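Side-chain contacts in 3-keto-5-aminohexanoate cleavage protein (PDB 3E02), which probably catalyses the zinc-dependent cleavage of 3-keto-5-aminohexanoate or a related beta-keto acid: residues L67-L72 / R103-E108; A110-G115 / T160-S165; S247-G252 / E285-D290. All blocks are in the same frame, centred on the assembly; numbering follows the deposited sequence.

Contact 1 of 3, residues L67-L72 / R103-E108; sequences LFMRFL and RAARPE
Met69 and Leu72 meet Ala105, and the contact is wholly apolar. Met69, a selenomethionine in this crystal, does its touching with the terminal methyl: CE lies 3.7 Å from Ala105 CA and reaches Ala105 CB as well. A bend at chi2 (-54°) is what swings this methyl toward helix 95-105, since the first bond of the side chain is not itself aimed there. CE also comes to 4.4 Å from CB of Ala104, the residue just before. Leu72 arrives by a different route: its CB does point at the partner, and the CD1 branch ends 3.8 Å from Ala105 CB. The two long side chains thus converge on one small methyl, and they close on each other too, Met69 CE standing 4.3 Å from Leu72 CD1.

Backbone hydrogen bonds set up the geometry on one side. Phe68 O accepts both Leu72 N, at 2.8 Å, and Phe71 N, in the turn that joins helix 65-68 to helix 72-78, for which Phe71 is the N-cap. The same carbonyl oxygen sits 3.8 Å above the plane of the Phe71 ring, displaced toward its rim. On the other side, helix 95-105 ends where Arg106 takes a positive phi (48°) and turns the chain toward strand 109-113.

Beyond the two segments, Leu72 continues inward onto Leu51 of strand 48-54 and onto Leu83 and Ile85 of strand 82-85. Glu108, by contrast, is held by a salt bridge to Arg298 and a hydrogen bond to Thr303. The example illustrates how neighbouring elements in the outer layer of a TIM barrel pack on one another: the turn after helix 65-68 meets the end of helix 95-105 through a small alanine and longer apolar chains, with the Leu72 side chain about 13 Å from the zinc ion.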
ATOM      1  N   LEU A  67      20.641  -6.764 -39.916  1.00 38.91           N
ATOM      2  CA  LEU A  67      20.626  -7.952 -39.045  1.00 38.64           C
ATOM      3  C   LEU A  67      19.191  -8.339 -38.708  1.00 37.82           C
ATOM      4  O   LEU A  67      18.864  -9.526 -38.719  1.00 37.43           O
ATOM      5  CB  LEU A  67      21.433  -7.747 -37.747  1.00 39.09           C
ATOM      6  CG  LEU A  67      22.949  -7.759 -37.894  1.00 39.73           C
ATOM      7  CD1 LEU A  67      23.600  -7.384 -36.572  1.00 39.43           C
ATOM      8  CD2 LEU A  67      23.424  -9.136 -38.389  1.00 37.28           C
ATOM      9  N   PHE A  68      18.348  -7.344 -38.407  1.00 36.90           N
ATOM     10  CA  PHE A  68      16.912  -7.584 -38.187  1.00 37.22           C
ATOM     11  C   PHE A  68      16.244  -8.231 -39.405  1.00 37.27           C
ATOM     12  O   PHE A  68      15.461  -9.168 -39.253  1.00 36.96           O
ATOM     13  CB  PHE A  68      16.172  -6.310 -37.776  1.00 36.79           C
ATOM     14  CG  PHE A  68      16.362  -5.940 -36.342  1.00 35.21           C
ATOM     15  CD1 PHE A  68      17.451  -5.184 -35.936  1.00 34.75           C
ATOM     16  CD2 PHE A  68      15.436  -6.352 -35.381  1.00 37.51           C
ATOM     17  CE1 PHE A  68      17.625  -4.832 -34.584  1.00 35.73           C
ATOM     18  CE2 PHE A  68      15.594  -6.012 -34.040  1.00 35.31           C
ATOM     19  CZ  PHE A  68      16.693  -5.250 -33.638  1.00 34.34           C
HETATM   20  N   MSE A  69      16.605  -7.782 -40.613  1.00 38.77           N
HETATM   21  CA  MSE A  69      16.072  -8.383 -41.853  1.00 38.85           C
HETATM   22  C   MSE A  69      16.544  -9.812 -42.124  1.00 39.23           C
HETATM   23  O   MSE A  69      16.000 -10.461 -43.021  1.00 38.83           O
HETATM   24  CB  MSE A  69      16.298  -7.468 -43.063  1.00 40.14           C
HETATM   25  CG  MSE A  69      15.542  -6.159 -42.942  1.00 41.88           C
HETATM   26 SE   MSE A  69      13.613  -6.411 -42.608  0.75 48.54          SE
HETATM   27  CE  MSE A  69      13.292  -4.720 -41.814  1.00 43.30           C
ATOM     28  N   ARG A  70      17.537 -10.292 -41.364  1.00 38.83           N
ATOM     29  CA  ARG A  70      17.983 -11.693 -41.424  1.00 38.71           C
ATOM     30  C   ARG A  70      17.195 -12.615 -40.473  1.00 37.73           C
ATOM     31  O   ARG A  70      17.395 -13.834 -40.512  1.00 37.59           O
ATOM     32  CB  ARG A  70      19.489 -11.797 -41.209  1.00 39.15           C
ATOM     33  CG  ARG A  70      20.282 -11.223 -42.386  1.00 41.86           C
ATOM     34  CD  ARG A  70      21.736 -10.914 -42.055  1.00 41.42           C
ATOM     35  NE  ARG A  70      22.478 -12.072 -41.561  1.00 47.02           N
ATOM     36  CZ  ARG A  70      23.754 -12.056 -41.173  1.00 46.79           C
ATOM     37  NH1 ARG A  70      24.477 -10.931 -41.208  1.00 45.60           N
ATOM     38  NH2 ARG A  70      24.306 -13.186 -40.726  1.00 45.51           N
ATOM     39  N   PHE A  71      16.328 -12.052 -39.618  1.00 37.23           N
ATOM     40  CA  PHE A  71      15.404 -12.864 -38.801  1.00 36.93           C
ATOM     41  C   PHE A  71      13.909 -12.492 -38.855  1.00 36.39           C
ATOM     42  O   PHE A  71      13.075 -13.383 -38.657  1.00 37.15           O
ATOM     43  CB  PHE A  71      15.889 -13.054 -37.354  1.00 36.36           C
ATOM     44  CG  PHE A  71      16.132 -11.787 -36.567  1.00 34.01           C
ATOM     45  CD1 PHE A  71      15.075 -11.109 -35.952  1.00 32.60           C
ATOM     46  CD2 PHE A  71      17.435 -11.336 -36.330  1.00 35.25           C
ATOM     47  CE1 PHE A  71      15.309  -9.964 -35.160  1.00 33.16           C
ATOM     48  CE2 PHE A  71      17.683 -10.196 -35.531  1.00 32.72           C
ATOM     49  CZ  PHE A  71      16.621  -9.510 -34.949  1.00 35.49           C
ATOM     50  N   LEU A  72      13.562 -11.228 -39.125  1.00 36.46           N
ATOM     51  CA  LEU A  72      12.138 -10.820 -39.175  1.00 36.93           C
ATOM     52  C   LEU A  72      11.293 -11.547 -40.242  1.00 37.64           C
ATOM     53  O   LEU A  72      10.272 -12.161 -39.882  1.00 36.47           O
ATOM     54  CB  LEU A  72      11.975  -9.287 -39.243  1.00 36.45           C
ATOM     55  CG  LEU A  72      12.402  -8.490 -38.006  1.00 34.93           C
ATOM     56  CD1 LEU A  72      12.319  -6.988 -38.272  1.00 34.98           C
ATOM     57  CD2 LEU A  72      11.592  -8.862 -36.768  1.00 33.65           C
ATOM     58  N   ARG A 103      11.994   1.836 -37.598  1.00 37.24           N
ATOM     59  CA  ARG A 103      11.704   2.689 -38.751  0.50 38.06           C
ATOM     60  C   ARG A 103      11.762   1.904 -40.056  1.00 38.18           C
ATOM     61  O   ARG A 103      10.917   2.099 -40.925  1.00 37.97           O
ATOM     62  CB  ARG A 103      12.624   3.917 -38.834  0.50 38.95           C
ATOM     63  CG  ARG A 103      12.379   4.936 -37.723  0.50 42.97           C
ATOM     64  CD  ARG A 103      12.310   6.355 -38.261  0.50 47.92           C
ATOM     65  NE  ARG A 103      13.546   6.803 -38.904  0.50 48.26           N
ATOM     66  CZ  ARG A 103      14.567   7.436 -38.310  0.50 50.54           C
ATOM     67  NH1 ARG A 103      14.585   7.708 -36.997  0.50 45.49           N
ATOM     68  NH2 ARG A 103      15.622   7.795 -39.051  0.50 53.34           N
ATOM     69  N   ALA A 104      12.748   1.011 -40.184  1.00 37.48           N
ATOM     70  CA  ALA A 104      12.880   0.175 -41.386  1.00 37.96           C
ATOM     71  C   ALA A 104      11.785  -0.900 -41.470  1.00 37.63           C
ATOM     72  O   ALA A 104      11.151  -1.073 -42.513  1.00 38.49           O
ATOM     73  CB  ALA A 104      14.262  -0.488 -41.447  1.00 37.58           C
ATOM     74  N   ALA A 105      11.558  -1.593 -40.361  1.00 36.43           N
ATOM     75  CA  ALA A 105      10.605  -2.712 -40.298  1.00 35.69           C
ATOM     76  C   ALA A 105       9.114  -2.364 -40.268  1.00 35.34           C
ATOM     77  O   ALA A 105       8.293  -3.195 -40.663  1.00 35.44           O
ATOM     78  CB  ALA A 105      10.921  -3.558 -39.091  1.00 35.04           C
ATOM     79  N   ARG A 106       8.770  -1.185 -39.749  1.00 35.00           N
ATOM     80  CA  ARG A 106       7.372  -0.761 -39.559  1.00 36.06           C
ATOM     81  C   ARG A 106       6.584  -1.901 -38.872  1.00 35.87           C
ATOM     82  O   ARG A 106       5.607  -2.406 -39.420  1.00 35.71           O
ATOM     83  CB  ARG A 106       6.762  -0.283 -40.882  1.00 35.98           C
ATOM     84  CG  ARG A 106       7.428   1.008 -41.406  1.00 37.81           C
ATOM     85  CD  ARG A 106       6.957   1.397 -42.797  1.00 39.07           C
ATOM     86  NE  ARG A 106       5.543   1.775 -42.855  1.00 45.77           N
ATOM     87  CZ  ARG A 106       5.051   3.021 -42.799  1.00 50.33           C
ATOM     88  NH1 ARG A 106       5.835   4.098 -42.644  1.00 54.32           N
ATOM     89  NH2 ARG A 106       3.726   3.192 -42.870  1.00 49.93           N
ATOM     90  N   PRO A 107       7.016  -2.284 -37.645  1.00 34.97           N
ATOM     91  CA  PRO A 107       6.408  -3.411 -36.955  1.00 35.22           C
ATOM     92  C   PRO A 107       5.049  -3.083 -36.345  1.00 34.19           C
ATOM     93  O   PRO A 107       4.689  -1.918 -36.200  1.00 33.31           O
ATOM     94  CB  PRO A 107       7.418  -3.709 -35.843  1.00 34.27           C
ATOM     95  CG  PRO A 107       7.931  -2.366 -35.488  1.00 35.32           C
ATOM     96  CD  PRO A 107       8.040  -1.642 -36.796  1.00 35.34           C
ATOM     97  N   GLU A 108       4.318  -4.134 -35.984  1.00 33.72           N
ATOM     98  CA  GLU A 108       3.048  -3.982 -35.280  1.00 33.60           C
ATOM     99  C   GLU A 108       3.261  -3.409 -33.880  1.00 32.31           C
ATOM    100  O   GLU A 108       2.406  -2.660 -33.375  1.00 32.10           O
ATOM    101  CB  GLU A 108       2.339  -5.320 -35.123  1.00 34.40           C
ATOM    102  CG  GLU A 108       1.867  -5.935 -36.406  1.00 34.78           C
ATOM    103  CD  GLU A 108       1.042  -7.149 -36.122  1.00 34.63           C
ATOM    104  OE1 GLU A 108      -0.182  -6.994 -35.945  1.00 35.57           O
ATOM    105  OE2 GLU A 108       1.631  -8.239 -36.072  1.00 34.11           O
TER

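Contact 2 of 3, residues A110-G115 / T160-S165; sequences ASMNMG and TELGAS
Leu162 meets Ala110 and Met112, two residues of strand 109-113, from the inner face of helix 152-163. Reading along the helix, Thr160 belongs to its backbone framework: Thr160 O accepts Ala164 N at 3.2 Å, and the Thr160 hydroxyl is hydrogen-bonded to Glu156 O. Glu161 looks elsewhere: it makes a salt bridge to Arg157 in its own helix and another to Arg103 of helix 95-105, the latter in one of the two conformers of that arginine.

Leu162 carries the whole contact with the strand. Its CG, beside the backbone N (chi1 -58°), carries the branches toward the strand, where CD1 does the touching, 4.2 Å from Ala110 CB and 4.4 Å from Met112 CE. The two partners approach CD1 from directions about a right angle apart. Met112, a selenomethionine, has CG anti to the backbone N (chi1 179°) but then folds at both later torsions, which leaves the methyl projecting from the strand toward Leu162. This is the helix-on-barrel packing of a TIM barrel, in which residues two apart on a parallel strand face outward onto a covering helix. Ser111, between them, points the other way. In the conformer of Arg103 considered here, the CD2 branch of Leu162 lies 3.8 Å from Arg103 CG, and with Ala102 also touching it, one leucine wedges between strand and adjacent helix.

Beyond Gly163 and Ala164 the chain closes on itself at Ser165. Its OG lies 2.9 Å from Leu162 O, and its N makes a weak, 3.3 Å bond to that oxygen. Thr167 OG1 is hydrogen-bonded to the same carbonyl, which therefore gathers several polar neighbours near the end of the helix, while Ser165 O takes a hydrogen bond from Lys304.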
ATOM      1  N   ALA A 110       6.486  -1.920 -31.039  1.00 32.35           N
ATOM      2  CA  ALA A 110       7.851  -1.519 -30.689  1.00 33.36           C
ATOM      3  C   ALA A 110       7.895  -1.205 -29.209  1.00 33.60           C
ATOM      4  O   ALA A 110       6.902  -0.718 -28.656  1.00 33.59           O
ATOM      5  CB  ALA A 110       8.305  -0.302 -31.509  1.00 33.23           C
ATOM      6  N   SER A 111       9.030  -1.467 -28.565  1.00 34.68           N
ATOM      7  CA  SER A 111       9.189  -1.113 -27.153  1.00 36.09           C
ATOM      8  C   SER A 111       9.381   0.404 -27.079  1.00 37.13           C
ATOM      9  O   SER A 111       9.837   1.020 -28.046  1.00 37.07           O
ATOM     10  CB  SER A 111      10.344  -1.874 -26.480  1.00 36.59           C
ATOM     11  OG  SER A 111      11.586  -1.542 -27.041  1.00 40.65           O
HETATM   12  N   MSE A 112       8.984   1.000 -25.957  1.00 37.61           N
HETATM   13  CA  MSE A 112       9.097   2.447 -25.748  1.00 37.90           C
HETATM   14  C   MSE A 112       9.443   2.672 -24.285  1.00 36.96           C
HETATM   15  O   MSE A 112       8.595   2.529 -23.420  1.00 36.99           O
HETATM   16  CB  MSE A 112       7.773   3.126 -26.143  1.00 37.98           C
HETATM   17  CG  MSE A 112       7.664   4.642 -25.982  1.00 40.43           C
HETATM   18 SE   MSE A 112       8.937   5.640 -27.029  0.75 44.33          SE
HETATM   19  CE  MSE A 112       8.609   4.882 -28.860  1.00 40.63           C
ATOM     20  N   ASN A 113      10.699   3.012 -24.021  1.00 37.37           N
ATOM     21  CA  ASN A 113      11.188   3.224 -22.658  1.00 36.83           C
ATOM     22  C   ASN A 113      10.674   4.575 -22.159  1.00 36.28           C
ATOM     23  O   ASN A 113      10.892   5.594 -22.820  1.00 35.60           O
ATOM     24  CB  ASN A 113      12.696   3.095 -22.649  1.00 39.13           C
ATOM     25  CG  ASN A 113      13.138   1.690 -23.043  1.00 41.74           C
ATOM     26  OD1 ASN A 113      12.855   0.739 -22.333  1.00 40.86           O
ATOM     27  ND2 ASN A 113      13.776   1.554 -24.215  1.00 47.89           N
HETATM   28  N   MSE A 114       9.975   4.561 -21.015  1.00 36.10           N
HETATM   29  CA  MSE A 114       9.240   5.753 -20.517  1.00 35.63           C
HETATM   30  C   MSE A 114       9.962   6.743 -19.605  1.00 35.00           C
HETATM   31  O   MSE A 114       9.341   7.652 -19.060  1.00 36.30           O
HETATM   32  CB  MSE A 114       7.889   5.315 -19.925  1.00 34.25           C
HETATM   33  CG  MSE A 114       6.891   4.826 -20.966  1.00 34.77           C
HETATM   34 SE   MSE A 114       6.614   6.096 -22.417  0.75 35.63          SE
HETATM   35  CE  MSE A 114       6.194   7.585 -21.439  1.00 36.88           C
ATOM     36  N   GLY A 115      11.271   6.622 -19.488  1.00 35.09           N
ATOM     37  CA  GLY A 115      12.022   7.589 -18.698  1.00 35.23           C
ATOM     38  C   GLY A 115      13.496   7.317 -18.729  1.00 35.07           C
ATOM     39  O   GLY A 115      13.922   6.239 -19.151  1.00 37.21           O
ATOM     40  N   THR A 160       5.941   9.957 -32.221  1.00 40.75           N
ATOM     41  CA  THR A 160       5.501  10.600 -33.472  1.00 41.01           C
ATOM     42  C   THR A 160       5.938   9.816 -34.715  1.00 40.57           C
ATOM     43  O   THR A 160       5.100   9.470 -35.548  1.00 41.56           O
ATOM     44  CB  THR A 160       6.013  12.064 -33.567  1.00 40.85           C
ATOM     45  OG1 THR A 160       5.603  12.783 -32.401  1.00 45.26           O
ATOM     46  CG2 THR A 160       5.455  12.771 -34.800  1.00 42.12           C
ATOM     47  N   GLU A 161       7.234   9.518 -34.811  1.00 40.11           N
ATOM     48  CA  GLU A 161       7.798   8.826 -35.974  1.00 41.05           C
ATOM     49  C   GLU A 161       7.271   7.408 -36.142  1.00 40.09           C
ATOM     50  O   GLU A 161       6.858   7.033 -37.241  1.00 39.73           O
ATOM     51  CB  GLU A 161       9.324   8.788 -35.913  1.00 41.05           C
ATOM     52  CG  GLU A 161       9.961  10.158 -36.006  1.00 44.52           C
ATOM     53  CD  GLU A 161      11.479  10.132 -35.988  1.00 44.98           C
ATOM     54  OE1 GLU A 161      12.081   9.041 -35.953  1.00 53.48           O
ATOM     55  OE2 GLU A 161      12.069  11.229 -36.022  1.00 57.69           O
ATOM     56  N   LEU A 162       7.282   6.631 -35.057  1.00 37.97           N
ATOM     57  CA  LEU A 162       6.801   5.248 -35.103  1.00 37.59           C
ATOM     58  C   LEU A 162       5.276   5.164 -35.081  1.00 37.60           C
ATOM     59  O   LEU A 162       4.716   4.262 -35.692  1.00 38.25           O
ATOM     60  CB  LEU A 162       7.450   4.399 -34.008  1.00 37.22           C
ATOM     61  CG  LEU A 162       8.984   4.354 -34.049  1.00 35.70           C
ATOM     62  CD1 LEU A 162       9.498   3.474 -32.899  1.00 33.71           C
ATOM     63  CD2 LEU A 162       9.528   3.853 -35.386  1.00 36.35           C
ATOM     64  N   GLY A 163       4.603   6.102 -34.411  1.00 37.93           N
ATOM     65  CA  GLY A 163       3.133   6.153 -34.411  1.00 38.23           C
ATOM     66  C   GLY A 163       2.550   6.341 -35.810  1.00 38.68           C
ATOM     67  O   GLY A 163       1.513   5.759 -36.128  1.00 38.10           O
ATOM     68  N   ALA A 164       3.245   7.137 -36.636  1.00 38.82           N
ATOM     69  CA  ALA A 164       2.871   7.430 -38.029  1.00 38.84           C
ATOM     70  C   ALA A 164       2.708   6.184 -38.911  1.00 39.00           C
ATOM     71  O   ALA A 164       1.875   6.184 -39.812  1.00 39.10           O
ATOM     72  CB  ALA A 164       3.899   8.387 -38.670  1.00 37.91           C
ATOM     73  N   SER A 165       3.505   5.144 -38.661  1.00 38.11           N
ATOM     74  CA  SER A 165       3.399   3.872 -39.398  1.00 38.42           C
ATOM     75  C   SER A 165       2.382   2.878 -38.769  1.00 38.22           C
ATOM     76  O   SER A 165       2.322   1.725 -39.204  1.00 38.85           O
ATOM     77  CB  SER A 165       4.784   3.217 -39.508  1.00 38.66           C
ATOM     78  OG  SER A 165       5.324   2.923 -38.233  1.00 44.69           O
TER

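Contact 3 of 3, residues S247-G252 / E285-D290; sequences SAILGG and EELSLD
Ala248 and Ile249, in the last turn of helix 240-249, meet Leu289 and Leu287. Just before them, Ser247 is engaged elsewhere, its OG hydrogen-bonded to Asn253 O. Ala248 comes next and offers two surfaces to a single methyl: Leu289 CD1 lies 3.7 Å from Ala248 O and 4.0 Å from Ala248 CB, so the leucine tip rests against backbone as well as side chain. Ile8 packs on both residues from a neighbouring loop.

Ile249 uses its longer branch. With CG1 beside the backbone N (chi1 -69°), this carbon lies 4.0 Å from Leu287 CD1, and the two side chains cross at about a right angle. Leu250 turns instead to helix 211-225. Gly251 then ends the helix with a positive phi (89°), and a Schellman motif is completed by Gly251 N to Ala248 O at 3.1 Å and Gly252 N to Ser247 O at 2.8 Å.

The partner segment ends its own helix likewise, with Ser288 at positive phi. Leu287 also packs on Thr245 of the second subunit, and Glu286 makes a salt bridge to Arg282 there. Two Schellman-capped helix ends, joined by apolar residues of the last turn of one and of the chain just past the end of the other, are thus packed together in the helical layer of the TIM barrel, beside a subunit interface and away from the zinc site.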
ATOM      1  N   SER A 247       1.905 -11.173 -11.512  1.00 34.47           N
ATOM      2  CA  SER A 247       1.171 -10.447 -12.571  1.00 34.29           C
ATOM      3  C   SER A 247      -0.090 -11.223 -13.001  1.00 34.78           C
ATOM      4  O   SER A 247      -1.194 -10.658 -13.039  1.00 34.27           O
ATOM      5  CB  SER A 247       2.045 -10.187 -13.788  1.00 33.69           C
ATOM      6  OG  SER A 247       1.384  -9.348 -14.708  1.00 34.45           O
ATOM      7  N   ALA A 248       0.084 -12.516 -13.294  1.00 34.25           N
ATOM      8  CA  ALA A 248      -1.045 -13.402 -13.684  1.00 34.14           C
ATOM      9  C   ALA A 248      -2.176 -13.344 -12.649  1.00 34.43           C
ATOM     10  O   ALA A 248      -3.332 -13.151 -13.010  1.00 34.17           O
ATOM     11  CB  ALA A 248      -0.569 -14.853 -13.871  1.00 33.18           C
ATOM     12  N   ILE A 249      -1.808 -13.478 -11.377  1.00 33.72           N
ATOM     13  CA  ILE A 249      -2.740 -13.411 -10.226  1.00 34.36           C
ATOM     14  C   ILE A 249      -3.463 -12.058 -10.148  1.00 35.89           C
ATOM     15  O   ILE A 249      -4.667 -11.993  -9.853  1.00 36.36           O
ATOM     16  CB  ILE A 249      -1.996 -13.732  -8.911  1.00 33.89           C
ATOM     17  CG1 ILE A 249      -1.593 -15.219  -8.901  1.00 35.79           C
ATOM     18  CG2 ILE A 249      -2.848 -13.389  -7.665  1.00 33.89           C
ATOM     19  CD1 ILE A 249      -0.656 -15.582  -7.764  1.00 34.48           C
ATOM     20  N   LEU A 250      -2.736 -10.984 -10.442  1.00 35.75           N
ATOM     21  CA  LEU A 250      -3.317  -9.634 -10.468  1.00 36.42           C
ATOM     22  C   LEU A 250      -4.161  -9.304 -11.720  1.00 37.97           C
ATOM     23  O   LEU A 250      -4.675  -8.192 -11.819  1.00 41.15           O
ATOM     24  CB  LEU A 250      -2.203  -8.585 -10.307  1.00 35.77           C
ATOM     25  CG  LEU A 250      -1.404  -8.598  -9.000  1.00 36.25           C
ATOM     26  CD1 LEU A 250      -0.298  -7.546  -9.109  1.00 36.89           C
ATOM     27  CD2 LEU A 250      -2.300  -8.354  -7.775  1.00 39.13           C
ATOM     28  N   GLY A 251      -4.310 -10.228 -12.670  1.00 36.44           N
ATOM     29  CA  GLY A 251      -5.076  -9.988 -13.896  1.00 36.47           C
ATOM     30  C   GLY A 251      -4.236  -9.402 -15.009  1.00 36.42           C
ATOM     31  O   GLY A 251      -4.788  -8.907 -15.994  1.00 36.42           O
ATOM     32  N   GLY A 252      -2.901  -9.494 -14.866  1.00 34.59           N
ATOM     33  CA  GLY A 252      -1.948  -8.981 -15.825  1.00 34.30           C
ATOM     34  C   GLY A 252      -1.376 -10.019 -16.764  1.00 33.94           C
ATOM     35  O   GLY A 252      -1.756 -11.214 -16.746  1.00 34.68           O
ATOM     36  N   GLU A 285      -1.791 -22.405 -16.083  1.00 32.05           N
ATOM     37  CA  GLU A 285      -2.761 -23.492 -16.163  1.00 33.23           C
ATOM     38  C   GLU A 285      -3.115 -24.050 -14.785  1.00 31.09           C
ATOM     39  O   GLU A 285      -4.290 -24.334 -14.536  1.00 29.45           O
ATOM     40  CB  GLU A 285      -2.279 -24.569 -17.133  1.00 33.39           C
ATOM     41  CG  GLU A 285      -2.344 -24.043 -18.584  1.00 40.19           C
ATOM     42  CD  GLU A 285      -1.675 -24.941 -19.624  1.00 40.73           C
ATOM     43  OE1 GLU A 285      -1.129 -26.019 -19.270  1.00 53.92           O
ATOM     44  OE2 GLU A 285      -1.698 -24.531 -20.810  1.00 54.12           O
ATOM     45  N   GLU A 286      -2.122 -24.154 -13.891  1.00 30.24           N
ATOM     46  CA  GLU A 286      -2.369 -24.586 -12.485  1.00 30.94           C
ATOM     47  C   GLU A 286      -3.314 -23.636 -11.743  1.00 30.07           C
ATOM     48  O   GLU A 286      -4.123 -24.082 -10.924  1.00 30.92           O
ATOM     49  CB  GLU A 286      -1.072 -24.687 -11.669  1.00 31.39           C
ATOM     50  CG  GLU A 286      -0.062 -25.719 -12.144  1.00 32.44           C
ATOM     51  CD  GLU A 286      -0.465 -27.160 -11.939  1.00 36.23           C
ATOM     52  OE1 GLU A 286      -1.598 -27.467 -11.527  1.00 34.24           O
ATOM     53  OE2 GLU A 286       0.394 -28.009 -12.214  1.00 41.17           O
ATOM     54  N   LEU A 287      -3.203 -22.341 -12.051  1.00 28.63           N
ATOM     55  CA  LEU A 287      -4.073 -21.304 -11.502  1.00 29.86           C
ATOM     56  C   LEU A 287      -5.440 -21.176 -12.207  1.00 30.63           C
ATOM     57  O   LEU A 287      -6.204 -20.242 -11.903  1.00 30.21           O
ATOM     58  CB  LEU A 287      -3.329 -19.964 -11.538  1.00 29.46           C
ATOM     59  CG  LEU A 287      -2.100 -19.861 -10.640  1.00 29.20           C
ATOM     60  CD1 LEU A 287      -1.270 -18.628 -11.003  1.00 30.48           C
ATOM     61  CD2 LEU A 287      -2.557 -19.816  -9.164  1.00 31.54           C
ATOM     62  N   SER A 288      -5.766 -22.109 -13.119  1.00 30.62           N
ATOM     63  CA  SER A 288      -7.008 -22.098 -13.877  1.00 30.79           C
ATOM     64  C   SER A 288      -7.137 -20.847 -14.755  1.00 31.32           C
ATOM     65  O   SER A 288      -8.235 -20.333 -14.954  1.00 31.74           O
ATOM     66  CB  SER A 288      -8.233 -22.314 -12.957  1.00 31.98           C
ATOM     67  OG  SER A 288      -8.204 -23.601 -12.367  1.00 30.19           O
ATOM     68  N   LEU A 289      -6.003 -20.362 -15.261  1.00 30.84           N
ATOM     69  CA  LEU A 289      -5.951 -19.195 -16.141  1.00 32.07           C
ATOM     70  C   LEU A 289      -5.611 -19.737 -17.535  1.00 33.81           C
ATOM     71  O   LEU A 289      -5.355 -20.934 -17.687  1.00 32.81           O
ATOM     72  CB  LEU A 289      -4.967 -18.138 -15.625  1.00 30.37           C
ATOM     73  CG  LEU A 289      -5.270 -17.586 -14.222  1.00 30.73           C
ATOM     74  CD1 LEU A 289      -4.134 -16.725 -13.717  1.00 30.86           C
ATOM     75  CD2 LEU A 289      -6.567 -16.813 -14.152  1.00 31.88           C
ATOM     76  N   ASP A 290      -5.677 -18.865 -18.542  1.00 34.80           N
ATOM     77  CA  ASP A 290      -5.375 -19.294 -19.913  0.50 35.20           C
ATOM     78  C   ASP A 290      -4.635 -18.204 -20.672  1.00 35.23           C
ATOM     79  O   ASP A 290      -4.667 -17.013 -20.312  1.00 34.73           O
ATOM     80  CB  ASP A 290      -6.661 -19.736 -20.627  0.50 35.23           C
ATOM     81  CG  ASP A 290      -6.407 -20.567 -21.902  0.50 36.46           C
ATOM     82  OD1 ASP A 290      -5.273 -21.065 -22.146  0.50 31.12           O
ATOM     83  OD2 ASP A 290      -7.379 -20.721 -22.669  0.50 36.54           O
TER

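Along the chain the three contacts come in series, each closing before the next opens. Contacts 1 and 2 are neighbours, their centres 15 Å apart; helix 95-105 links them, because it leads directly into strand 109-113 and its Arg103 packs on Leu162, while Arg106 packs on Ser165. Contact 3 joins helices 240-249 and 273-286, its centre about 32 Å from that of contact 1 and 29 Å from that of contact 2, with contact 1 across the chain's centre. Contacts 1 and 3 lie in the layer outside the parallel barrel, while contact 2 joins that layer to barrel strand 109-113. Strands 48-54 and 82-85 lie beneath contact 1; contact 3 borders another subunit.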